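Long-range contacts in anti-sigma-I factor RsgI3 (Clostridium thermocellum, PDB 6QE7), which probably acts as the anti-sigma factor of SigI3, sensing plant-cell-wall polysaccharide through an extracellular tandem PA14 dyad that binds pectin: residues S17-V22 with P145-D150; E55-E60 with S136-P141; T63-T68 with A90-E95; I202-T207 with L248-Q253. All coordinates share one frame; numbering follows the deposited sequence.

Contact 1. Residues S17-V22 with P145-D150; sequences SRFQFV and PLPQKD
This contact belongs to the connection between the two PA14 domains. The linker residues 145-150 run beside strand 19-25 of the first beta-sandwich. The facing parts, 19-22 and 146-149, run 149° apart, yet no backbone-to-backbone hydrogen bond joins them. Side chains make the contact, one of them reaching a backbone carbonyl. Phe19 and Pro147 carry the apolar part. Phe19 has CG anti to its backbone N (chi1 166°), which lays the ring against the proline. Pro147 CB sits over one face, 3.9 Å from the centroid of the Phe19 ring and 14° off the ring normal, a CH-pi contact. Pro147 CG lies 3.8 Å from Phe19 CE1 over the same face. On the opposite face Phe21 N lies over the rim of the ring. Lys149 comes to the ring from another direction. Its CG is at the ring edge, near the plane, 4.0 Å from Phe19 CD2. Further along, Val22 CG1 touches Leu146 CD2 at 4.1 Å, a thinner apolar contact at the surface. Tyr11 meets the Phe19 ring edge-to-face, and Pro147 also rests on Tyr11 and Glu9 of strand 6-11. Gln20 and Phe21 both face Tyr10 in a classic beta bulge. The Lys149 chain passes alongside the Phe19 carbonyl, with CE 3.5 Å from Phe19 O. It then bends at its last torsion, and its NZ gives a weak hydrogen bond of 3.2 Å to Gln20 O.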
# COMPACT_ATOMS: atom_id res chain seq x y z
N SER A 17 -2.97 -0.82 -0.59
CA SER A 17 -2.07 -1.98 -0.39
C SER A 17 -2.72 -2.90 0.63
O SER A 17 -3.72 -2.47 1.36
CB SER A 17 -0.66 -1.58 0.02
OG SER A 17 -0.69 -0.98 1.32
N ARG A 18 -2.20 -4.11 0.70
CA ARG A 18 -2.76 -5.25 1.48
C ARG A 18 -4.17 -5.54 0.99
O ARG A 18 -5.13 -5.54 1.78
CB ARG A 18 -2.76 -4.90 2.96
CG ARG A 18 -1.45 -5.24 3.64
CD ARG A 18 -1.62 -4.86 5.08
NE ARG A 18 -0.37 -4.84 5.80
CZ ARG A 18 0.22 -5.92 6.29
NH1 ARG A 18 -0.27 -7.14 6.07
NH2 ARG A 18 1.32 -5.78 7.01
N PHE A 19 -4.26 -5.85 -0.28
CA PHE A 19 -5.52 -6.20 -0.95
C PHE A 19 -6.10 -7.44 -0.24
O PHE A 19 -5.32 -8.35 0.05
CB PHE A 19 -5.27 -6.43 -2.45
CG PHE A 19 -6.46 -7.10 -3.07
CD1 PHE A 19 -7.67 -6.42 -3.24
CD2 PHE A 19 -6.43 -8.46 -3.37
CE1 PHE A 19 -8.78 -7.05 -3.75
CE2 PHE A 19 -7.56 -9.08 -3.91
CZ PHE A 19 -8.73 -8.38 -4.06
N GLN A 20 -7.36 -7.40 0.14
CA GLN A 20 -8.05 -8.56 0.76
C GLN A 20 -9.07 -9.23 -0.16
O GLN A 20 -8.98 -10.43 -0.39
CB GLN A 20 -8.73 -8.16 2.07
CG GLN A 20 -9.16 -9.34 2.95
CD GLN A 20 -8.04 -10.30 3.26
OE1 GLN A 20 -6.90 -9.92 3.40
NE2 GLN A 20 -8.35 -11.57 3.29
N PHE A 21 -10.08 -8.55 -0.65
CA PHE A 21 -11.11 -9.24 -1.45
C PHE A 21 -11.73 -8.20 -2.38
O PHE A 21 -11.58 -6.98 -2.13
CB PHE A 21 -12.11 -9.98 -0.56
CG PHE A 21 -12.99 -9.03 0.24
CD1 PHE A 21 -14.06 -8.36 -0.34
CD2 PHE A 21 -12.69 -8.71 1.55
CE1 PHE A 21 -14.82 -7.45 0.38
CE2 PHE A 21 -13.44 -7.80 2.26
CZ PHE A 21 -14.49 -7.14 1.68
N VAL A 22 -12.30 -8.67 -3.47
CA VAL A 22 -13.19 -7.87 -4.34
C VAL A 22 -14.64 -8.35 -4.14
O VAL A 22 -14.85 -9.55 -3.91
CB VAL A 22 -12.71 -7.97 -5.79
CG1 VAL A 22 -12.86 -9.38 -6.34
CG2 VAL A 22 -13.39 -6.98 -6.69
N PRO A 145 -8.77 -6.87 -15.18
CA PRO A 145 -7.78 -7.43 -14.28
C PRO A 145 -8.19 -7.21 -12.81
O PRO A 145 -8.35 -6.06 -12.41
CB PRO A 145 -6.49 -6.67 -14.66
CG PRO A 145 -6.78 -5.98 -15.99
CD PRO A 145 -8.28 -5.72 -15.96
N LEU A 146 -8.38 -8.30 -12.06
CA LEU A 146 -8.46 -8.29 -10.57
C LEU A 146 -7.19 -7.66 -10.00
O LEU A 146 -6.13 -7.65 -10.63
CB LEU A 146 -8.65 -9.72 -10.02
CG LEU A 146 -10.02 -10.36 -10.24
CD1 LEU A 146 -10.24 -11.58 -9.32
CD2 LEU A 146 -11.14 -9.34 -10.04
N PRO A 147 -7.23 -7.06 -8.80
CA PRO A 147 -5.99 -6.69 -8.11
C PRO A 147 -5.19 -7.97 -7.75
O PRO A 147 -5.84 -9.02 -7.57
CB PRO A 147 -6.48 -5.93 -6.85
CG PRO A 147 -7.94 -5.58 -7.14
CD PRO A 147 -8.45 -6.68 -8.06
N GLN A 148 -3.85 -7.89 -7.66
CA GLN A 148 -3.01 -9.04 -7.16
C GLN A 148 -2.54 -8.80 -5.72
O GLN A 148 -1.96 -7.73 -5.43
CB GLN A 148 -1.76 -9.32 -8.01
CG GLN A 148 -2.06 -10.06 -9.31
CD GLN A 148 -2.65 -9.12 -10.33
OE1 GLN A 148 -2.35 -7.93 -10.37
NE2 GLN A 148 -3.50 -9.66 -11.18
N LYS A 149 -2.78 -9.78 -4.84
CA LYS A 149 -2.07 -9.83 -3.56
C LYS A 149 -0.58 -9.74 -3.90
O LYS A 149 -0.14 -10.44 -4.76
CB LYS A 149 -2.44 -11.07 -2.74
CG LYS A 149 -3.58 -10.83 -1.75
CD LYS A 149 -3.61 -11.84 -0.60
CE LYS A 149 -4.86 -11.79 0.27
NZ LYS A 149 -6.12 -11.88 -0.52
N ASP A 150 0.14 -8.80 -3.31
CA ASP A 150 1.61 -8.77 -3.39
C ASP A 150 2.12 -9.89 -2.48
O ASP A 150 1.37 -10.41 -1.73
CB ASP A 150 2.14 -7.39 -3.05
CG ASP A 150 3.60 -7.14 -3.39
OD1 ASP A 150 4.21 -7.87 -4.23
OD2 ASP A 150 4.11 -6.20 -2.80

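Contact 2. Residues E55-E60 with S136-P141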
# COMPACT_ATOMS: atom_id res chain seq x y z
N GLU A 55 -24.95 5.08 -15.49
CA GLU A 55 -25.86 5.39 -16.63
C GLU A 55 -26.95 6.34 -16.18
O GLU A 55 -27.90 5.97 -15.50
CB GLU A 55 -26.44 4.13 -17.24
CG GLU A 55 -27.63 4.37 -18.15
CD GLU A 55 -27.94 3.18 -19.03
OE1 GLU A 55 -27.04 2.29 -19.15
OE2 GLU A 55 -29.07 3.12 -19.59
N PRO A 56 -26.82 7.65 -16.44
CA PRO A 56 -27.87 8.56 -16.02
C PRO A 56 -29.18 8.24 -16.78
O PRO A 56 -29.17 7.62 -17.86
CB PRO A 56 -27.32 9.94 -16.38
CG PRO A 56 -26.38 9.64 -17.51
CD PRO A 56 -25.76 8.30 -17.22
N ARG A 57 -30.31 8.61 -16.16
CA ARG A 57 -31.63 8.38 -16.82
C ARG A 57 -31.94 9.55 -17.77
O ARG A 57 -32.63 9.28 -18.79
CB ARG A 57 -32.73 8.26 -15.76
CG ARG A 57 -32.55 7.15 -14.72
CD ARG A 57 -33.39 7.53 -13.51
NE ARG A 57 -33.77 6.39 -12.69
CZ ARG A 57 -33.40 6.20 -11.40
NH1 ARG A 57 -32.64 7.09 -10.76
NH2 ARG A 57 -33.80 5.11 -10.76
N TYR A 58 -31.47 10.78 -17.45
CA TYR A 58 -31.78 12.07 -18.13
C TYR A 58 -30.53 12.73 -18.74
O TYR A 58 -29.41 12.54 -18.20
CB TYR A 58 -32.41 12.97 -17.09
CG TYR A 58 -33.50 12.32 -16.27
CD1 TYR A 58 -34.68 11.85 -16.83
CD2 TYR A 58 -33.35 12.20 -14.89
CE1 TYR A 58 -35.67 11.28 -16.04
CE2 TYR A 58 -34.35 11.67 -14.09
CZ TYR A 58 -35.52 11.20 -14.67
OH TYR A 58 -36.45 10.66 -13.84
N SER A 59 -30.65 13.45 -19.87
CA SER A 59 -29.56 14.32 -20.43
C SER A 59 -29.61 15.66 -19.67
O SER A 59 -30.45 16.50 -20.02
CB SER A 59 -29.67 14.55 -21.90
OG SER A 59 -29.51 13.33 -22.60
N GLU A 60 -28.82 15.83 -18.61
CA GLU A 60 -28.95 17.00 -17.69
C GLU A 60 -27.62 17.31 -16.98
O GLU A 60 -26.64 16.55 -17.13
CB GLU A 60 -30.02 16.79 -16.61
CG GLU A 60 -31.32 16.30 -17.19
CD GLU A 60 -32.53 16.34 -16.29
OE1 GLU A 60 -32.44 16.64 -15.04
OE2 GLU A 60 -33.60 16.13 -16.87
N SER A 136 -28.59 0.52 -8.01
CA SER A 136 -27.86 -0.59 -8.67
C SER A 136 -28.29 -0.68 -10.11
O SER A 136 -27.49 -1.15 -10.91
CB SER A 136 -28.05 -1.93 -8.00
OG SER A 136 -29.42 -2.23 -7.85
N SER A 137 -29.52 -0.30 -10.41
CA SER A 137 -30.09 -0.37 -11.79
C SER A 137 -29.28 0.52 -12.72
O SER A 137 -29.21 0.16 -13.87
CB SER A 137 -31.54 0.07 -11.85
OG SER A 137 -31.69 1.30 -11.16
N GLN A 138 -28.65 1.58 -12.20
CA GLN A 138 -27.83 2.52 -13.04
C GLN A 138 -26.32 2.27 -12.94
O GLN A 138 -25.56 3.14 -13.39
CB GLN A 138 -28.07 3.96 -12.59
CG GLN A 138 -29.52 4.36 -12.38
CD GLN A 138 -30.41 3.96 -13.52
OE1 GLN A 138 -31.45 3.35 -13.31
NE2 GLN A 138 -29.95 4.23 -14.73
N LEU A 139 -25.87 1.16 -12.34
CA LEU A 139 -24.42 0.93 -12.09
C LEU A 139 -24.01 -0.45 -12.59
O LEU A 139 -24.69 -1.44 -12.26
CB LEU A 139 -24.10 1.06 -10.59
CG LEU A 139 -24.40 2.39 -9.92
CD1 LEU A 139 -24.39 2.19 -8.41
CD2 LEU A 139 -23.41 3.49 -10.28
N TYR A 140 -22.89 -0.50 -13.29
CA TYR A 140 -22.37 -1.71 -13.98
C TYR A 140 -20.95 -1.94 -13.49
O TYR A 140 -20.12 -1.06 -13.63
CB TYR A 140 -22.35 -1.52 -15.51
CG TYR A 140 -23.72 -1.25 -16.07
CD1 TYR A 140 -24.32 -0.00 -15.92
CD2 TYR A 140 -24.44 -2.28 -16.67
CE1 TYR A 140 -25.61 0.23 -16.38
CE2 TYR A 140 -25.72 -2.07 -17.14
CZ TYR A 140 -26.30 -0.81 -17.00
OH TYR A 140 -27.56 -0.66 -17.46
N PRO A 141 -20.65 -3.11 -12.91
CA PRO A 141 -19.36 -3.31 -12.28
C PRO A 141 -18.32 -3.42 -13.36
O PRO A 141 -18.65 -3.82 -14.43
CB PRO A 141 -19.49 -4.62 -11.49
CG PRO A 141 -20.71 -5.31 -12.10
CD PRO A 141 -21.60 -4.22 -12.66
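In the first PA14 beta-sandwich, the loop that follows strand 53-54 meets the turn leading into strand 139-141. The tight part is a pair of hydrogen bonds between Glu55 and Gln138, one backbone to backbone and one from the Gln138 amide. Glu55 N donates to Gln138 O at 2.9 Å, in the plane of that carbonyl. The return bond comes from a side chain: Gln138 NE2 reaches Glu55 O at 2.8 Å, with an N-H...O angle of 159°. The acceptor lies close to the amide plane, so the bond is well directed and fixes the flip of the amide. Gln138 is buried, and its chain bends at chi2 (-48°) to bring NE2 into the plane of the Glu55 carbonyl. Its other end is held within the turn, where Ser137 OG donates to Gln138 OE1 at 3.0 Å from above the carbonyl plane.

The outer side is looser. The extended Arg57 chain crosses Gln138 at about a right angle, with CG 3.9 Å from Gln138 NE2. One face of its guanidinium lies over Gln138 OE1, but the stronger partner of Arg57 is the salt-bridged Glu132. On the other flank, Glu55 is extended toward Tyr140, and the carboxylate and ring planes are 13° apart. Lys104 forms a salt bridge with Glu55 and a cation-pi contact with Tyr140. Glu55 OE1 lies 3.7 Å from Tyr140 CE1.

Contact 3. Residues T63-T68 with A90-E95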
# COMPACT_ATOMS: atom_id res chain seq x y z
N THR A 63 -25.44 16.59 -10.42
CA THR A 63 -24.61 16.77 -9.21
C THR A 63 -24.32 15.37 -8.67
O THR A 63 -25.30 14.61 -8.50
CB THR A 63 -25.27 17.75 -8.23
OG1 THR A 63 -25.56 18.95 -8.95
CG2 THR A 63 -24.45 18.02 -6.98
N PHE A 64 -23.05 14.99 -8.51
CA PHE A 64 -22.59 13.84 -7.67
C PHE A 64 -22.23 14.36 -6.29
O PHE A 64 -21.66 15.51 -6.08
CB PHE A 64 -21.40 13.13 -8.29
CG PHE A 64 -21.83 12.42 -9.51
CD1 PHE A 64 -22.04 13.12 -10.68
CD2 PHE A 64 -22.15 11.09 -9.47
CE1 PHE A 64 -22.46 12.47 -11.82
CE2 PHE A 64 -22.54 10.44 -10.62
CZ PHE A 64 -22.71 11.13 -11.79
N TYR A 65 -22.66 13.59 -5.30
CA TYR A 65 -22.34 13.84 -3.88
C TYR A 65 -21.72 12.57 -3.28
O TYR A 65 -22.19 11.46 -3.55
CB TYR A 65 -23.56 14.16 -3.02
CG TYR A 65 -24.61 15.04 -3.63
CD1 TYR A 65 -25.41 14.61 -4.69
CD2 TYR A 65 -24.81 16.32 -3.13
CE1 TYR A 65 -26.41 15.44 -5.20
CE2 TYR A 65 -25.79 17.16 -3.65
CZ TYR A 65 -26.59 16.72 -4.69
OH TYR A 65 -27.52 17.60 -5.20
N THR A 66 -20.72 12.79 -2.42
CA THR A 66 -20.08 11.77 -1.57
C THR A 66 -20.31 12.24 -0.14
O THR A 66 -20.24 13.42 0.12
CB THR A 66 -18.60 11.60 -1.92
OG1 THR A 66 -17.90 12.83 -1.65
CG2 THR A 66 -18.37 11.20 -3.36
N VAL A 67 -20.70 11.33 0.73
CA VAL A 67 -20.65 11.61 2.18
C VAL A 67 -19.76 10.51 2.75
O VAL A 67 -20.17 9.34 2.66
CB VAL A 67 -22.07 11.59 2.81
CG1 VAL A 67 -22.00 12.02 4.26
CG2 VAL A 67 -23.02 12.49 2.06
N THR A 68 -18.61 10.87 3.30
CA THR A 68 -17.54 9.94 3.67
C THR A 68 -16.94 10.36 4.99
O THR A 68 -16.77 11.57 5.25
CB THR A 68 -16.42 9.83 2.64
OG1 THR A 68 -15.82 11.09 2.21
CG2 THR A 68 -16.89 9.12 1.40
N ALA A 90 -17.87 12.55 8.89
CA ALA A 90 -18.81 12.40 7.76
C ALA A 90 -19.14 13.77 7.19
O ALA A 90 -19.59 14.66 7.94
CB ALA A 90 -20.10 11.74 8.17
N THR A 91 -18.85 13.98 5.93
CA THR A 91 -18.89 15.32 5.34
C THR A 91 -19.35 15.07 3.93
O THR A 91 -18.82 14.17 3.30
CB THR A 91 -17.53 16.04 5.35
OG1 THR A 91 -17.06 16.17 6.70
CG2 THR A 91 -17.62 17.38 4.64
N GLU A 92 -20.30 15.88 3.46
CA GLU A 92 -20.74 15.84 2.07
C GLU A 92 -19.79 16.75 1.27
O GLU A 92 -19.50 17.79 1.79
CB GLU A 92 -22.14 16.46 1.98
CG GLU A 92 -22.72 16.40 0.58
CD GLU A 92 -24.25 16.43 0.63
OE1 GLU A 92 -24.76 17.44 1.01
OE2 GLU A 92 -24.89 15.40 0.41
N HIS A 93 -19.50 16.38 0.02
CA HIS A 93 -18.76 17.16 -1.00
C HIS A 93 -19.48 16.84 -2.28
O HIS A 93 -20.13 15.76 -2.34
CB HIS A 93 -17.27 16.74 -1.14
CG HIS A 93 -16.49 16.88 0.13
ND1 HIS A 93 -16.28 18.12 0.74
CD2 HIS A 93 -15.88 15.97 0.92
CE1 HIS A 93 -15.59 17.95 1.86
NE2 HIS A 93 -15.29 16.63 1.97
N SER A 94 -19.44 17.72 -3.25
CA SER A 94 -20.23 17.51 -4.47
C SER A 94 -19.60 18.27 -5.63
O SER A 94 -18.93 19.25 -5.32
CB SER A 94 -21.64 18.00 -4.22
OG SER A 94 -21.65 19.40 -3.86
N GLU A 95 -19.94 17.91 -6.87
CA GLU A 95 -19.57 18.64 -8.09
C GLU A 95 -20.54 18.27 -9.19
O GLU A 95 -21.26 17.28 -9.05
CB GLU A 95 -18.13 18.32 -8.57
CG GLU A 95 -17.17 19.51 -8.36
CD GLU A 95 -17.49 20.89 -9.00
OE1 GLU A 95 -18.30 20.95 -10.03
OE2 GLU A 95 -16.93 21.93 -8.49
O HOH W 1 -17.29 12.97 1.04
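Backbone hydrogen bonds hold strands 63-68 and 91-95 together. Thr66 N to His93 O is the straightest, 3.0 Å with an angle of 167° at the hydrogen, and His93 N returns a bond to Thr66 O. Phe64 and Glu95 form a second reciprocal pair, with Phe64 N 3.0 Å from Glu95 O. The ladder loosens at Thr68 and Thr91. Both bonds there are 3.3 Å, between Thr68 N and Thr91 O and between Thr91 N and Thr68 O. The first is weak, and in the second the donor stands above the carbonyl plane. A water braces this end by donating to Thr91 O and Thr68 OG1 and bonding Thr66 OG1. Thr68 OG1 is also hydrogen-bonded to Asp70 O.

Side chains pack outward from the ladder. Glu92 lies beside Tyr65, pointing the same way, with OE2 3.7 Å from Tyr65 CD2. Lys131 pairs with this carboxylate and makes a cation-pi contact with Tyr65. Val67 CG2 meets Glu92 OE2 at 3.8 Å on the same face. Phe64, Thr66 and His93 point to the other face, toward strands 72-76 and 79-84. Such a regular antiparallel pair, with one side turned inward to an opposing sheet, is typical of the PA14 beta-sandwich.

Contact 4. Residues I202-T207 with L248-Q253; sequences IDTRYT and LKAGRQ
Two loops of the second PA14 beta-sandwich, 202-207 and 248-253, lie together at the end facing the first domain. Direct hydrogen bonding across them is sparse. Ala250 N donates to Thr207 OG1 at 2.8 Å, with an angle of 156° at the hydrogen. Thr207 OG1 is anti to its carbonyl carbon (chi1 -65°), which turns the oxygen to that amide. Within loop 202-207, Thr204 OG1 donates to Tyr206 O from above the carbonyl plane.

Waters do much of the joining. One accepts from Thr204 N and donates to Lys249 O and Arg252 O, so it ties three backbone groups. A second donates to Thr204 O and accepts from Gly251 N. A third links Ala250 O with Thr207 OG1.

Packing adds a few close contacts. Thr204 sends CG2 onto Leu248, 3.7 Å from CD1, while its OG1 lies 3.3 Å from Ala250 CA. Ala250 CB presses on Arg205 O at 3.5 Å. The positive phi of Gly251 (95°) leaves no room for a CB beside the carbonyl O of Ala250.

The Asp203 carboxylate is shared between the domains. OD2 meets Asn13 ND2 and Arg18 NE of the first, and OD1 meets Asn287 ND2 of the second. Asp203 CB lies 3.2 Å from Arg252 O.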
# COMPACT_ATOMS: atom_id res chain seq x y z
N ILE A 202 7.53 -1.62 2.97
CA ILE A 202 7.37 -1.86 4.42
C ILE A 202 6.17 -1.06 4.97
O ILE A 202 5.85 -0.01 4.38
CB ILE A 202 8.69 -1.53 5.10
CG1 ILE A 202 8.72 -2.11 6.50
CG2 ILE A 202 9.09 -0.06 5.07
CD1 ILE A 202 10.04 -1.95 7.18
N ASP A 203 5.43 -1.63 5.93
CA ASP A 203 4.42 -0.90 6.74
C ASP A 203 4.61 -1.30 8.18
O ASP A 203 5.36 -2.25 8.51
CB ASP A 203 2.97 -1.07 6.27
CG ASP A 203 2.46 -2.49 6.26
OD1 ASP A 203 3.06 -3.35 6.93
OD2 ASP A 203 1.54 -2.76 5.44
N THR A 204 4.10 -0.45 9.00
CA THR A 204 4.40 -0.41 10.45
C THR A 204 3.12 -0.77 11.17
O THR A 204 2.05 -0.58 10.58
CB THR A 204 4.90 0.96 10.90
OG1 THR A 204 3.81 1.89 10.78
CG2 THR A 204 6.08 1.44 10.09
N ARG A 205 3.24 -1.10 12.44
CA ARG A 205 2.08 -1.29 13.35
C ARG A 205 1.67 0.08 13.90
O ARG A 205 0.52 0.24 14.27
CB ARG A 205 2.48 -2.27 14.46
CG ARG A 205 2.54 -3.73 14.04
CD ARG A 205 2.88 -4.71 15.19
NE ARG A 205 1.89 -4.51 16.26
CZ ARG A 205 0.67 -5.00 16.29
NH1 ARG A 205 0.26 -5.82 15.34
NH2 ARG A 205 -0.13 -4.70 17.29
N TYR A 206 2.59 1.03 14.07
CA TYR A 206 2.31 2.25 14.87
C TYR A 206 2.68 3.44 14.02
O TYR A 206 3.57 3.30 13.13
CB TYR A 206 3.09 2.25 16.18
CG TYR A 206 2.89 0.95 16.93
CD1 TYR A 206 1.69 0.65 17.55
CD2 TYR A 206 3.90 0.01 16.98
CE1 TYR A 206 1.49 -0.58 18.18
CE2 TYR A 206 3.72 -1.22 17.57
CZ TYR A 206 2.51 -1.52 18.19
OH TYR A 206 2.38 -2.72 18.80
N THR A 207 2.00 4.53 14.33
CA THR A 207 2.32 5.89 13.86
C THR A 207 3.27 6.49 14.90
O THR A 207 2.82 6.68 16.01
CB THR A 207 1.01 6.68 13.63
OG1 THR A 207 0.37 6.02 12.56
CG2 THR A 207 1.18 8.12 13.18
N LEU A 248 7.07 7.41 10.68
CA LEU A 248 6.21 6.69 9.72
C LEU A 248 4.80 6.62 10.28
O LEU A 248 4.59 6.67 11.50
CB LEU A 248 6.75 5.30 9.48
CG LEU A 248 8.19 5.25 8.99
CD1 LEU A 248 8.73 3.84 9.09
CD2 LEU A 248 8.34 5.80 7.56
N LYS A 249 3.84 6.50 9.39
CA LYS A 249 2.45 6.31 9.80
C LYS A 249 2.07 4.84 9.65
O LYS A 249 2.40 4.22 8.64
CB LYS A 249 1.58 7.25 8.98
CG LYS A 249 1.83 8.76 9.17
CD LYS A 249 0.87 9.58 8.28
CE LYS A 249 1.03 11.08 8.34
NZ LYS A 249 0.29 11.73 7.22
N ALA A 250 1.31 4.29 10.58
CA ALA A 250 0.67 2.97 10.40
C ALA A 250 -0.34 3.07 9.27
O ALA A 250 -0.93 4.14 9.05
CB ALA A 250 0.01 2.54 11.68
N GLY A 251 -0.55 1.98 8.59
CA GLY A 251 -1.66 1.82 7.67
C GLY A 251 -1.27 2.14 6.25
O GLY A 251 -2.18 2.28 5.46
N ARG A 252 0.00 2.40 5.95
CA ARG A 252 0.44 2.66 4.55
C ARG A 252 1.84 2.07 4.32
O ARG A 252 2.51 1.92 5.25
CB ARG A 252 0.40 4.16 4.21
CG ARG A 252 1.12 5.07 5.19
CD ARG A 252 1.59 6.35 4.53
NE ARG A 252 2.60 6.10 3.48
CZ ARG A 252 3.20 7.04 2.72
NH1 ARG A 252 2.93 8.34 2.85
NH2 ARG A 252 4.06 6.67 1.79
N GLN A 253 2.20 1.83 3.06
CA GLN A 253 3.46 1.24 2.58
C GLN A 253 4.42 2.39 2.34
O GLN A 253 3.96 3.48 1.91
CB GLN A 253 3.23 0.47 1.29
CG GLN A 253 2.54 -0.87 1.46
CD GLN A 253 2.56 -1.54 0.12
OE1 GLN A 253 2.58 -0.92 -0.98
NE2 GLN A 253 2.66 -2.84 0.22
O HOH W 2 3.17 1.95 7.64
O HOH W 3 0.31 -0.83 8.71
O HOH W 4 -1.92 5.68 10.71

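Contacts 2 and 3 lie within the first PA14 domain, contact 4 within the second, and contact 1 joins the first domain to the linker. Contacts 1 and 2 are surface contacts; contacts 3 and 4 are partly buried. Contacts 1 and 2 reach the same sheet, while contact 3 pairs two strands of another. Chemistry follows place: apolar and CH-pi packing in contact 1, a backbone bond and a side-chain amide bond in contact 2, a regular backbone ladder in contact 3, water bridges in contact 4. Contacts 1 and 4 touch through Arg18 with Asp203 and Ser17 with Gln253. Along the chain, contact 3 lies in the loop closed by contact 2, and both lie in the loop closed by contact 1.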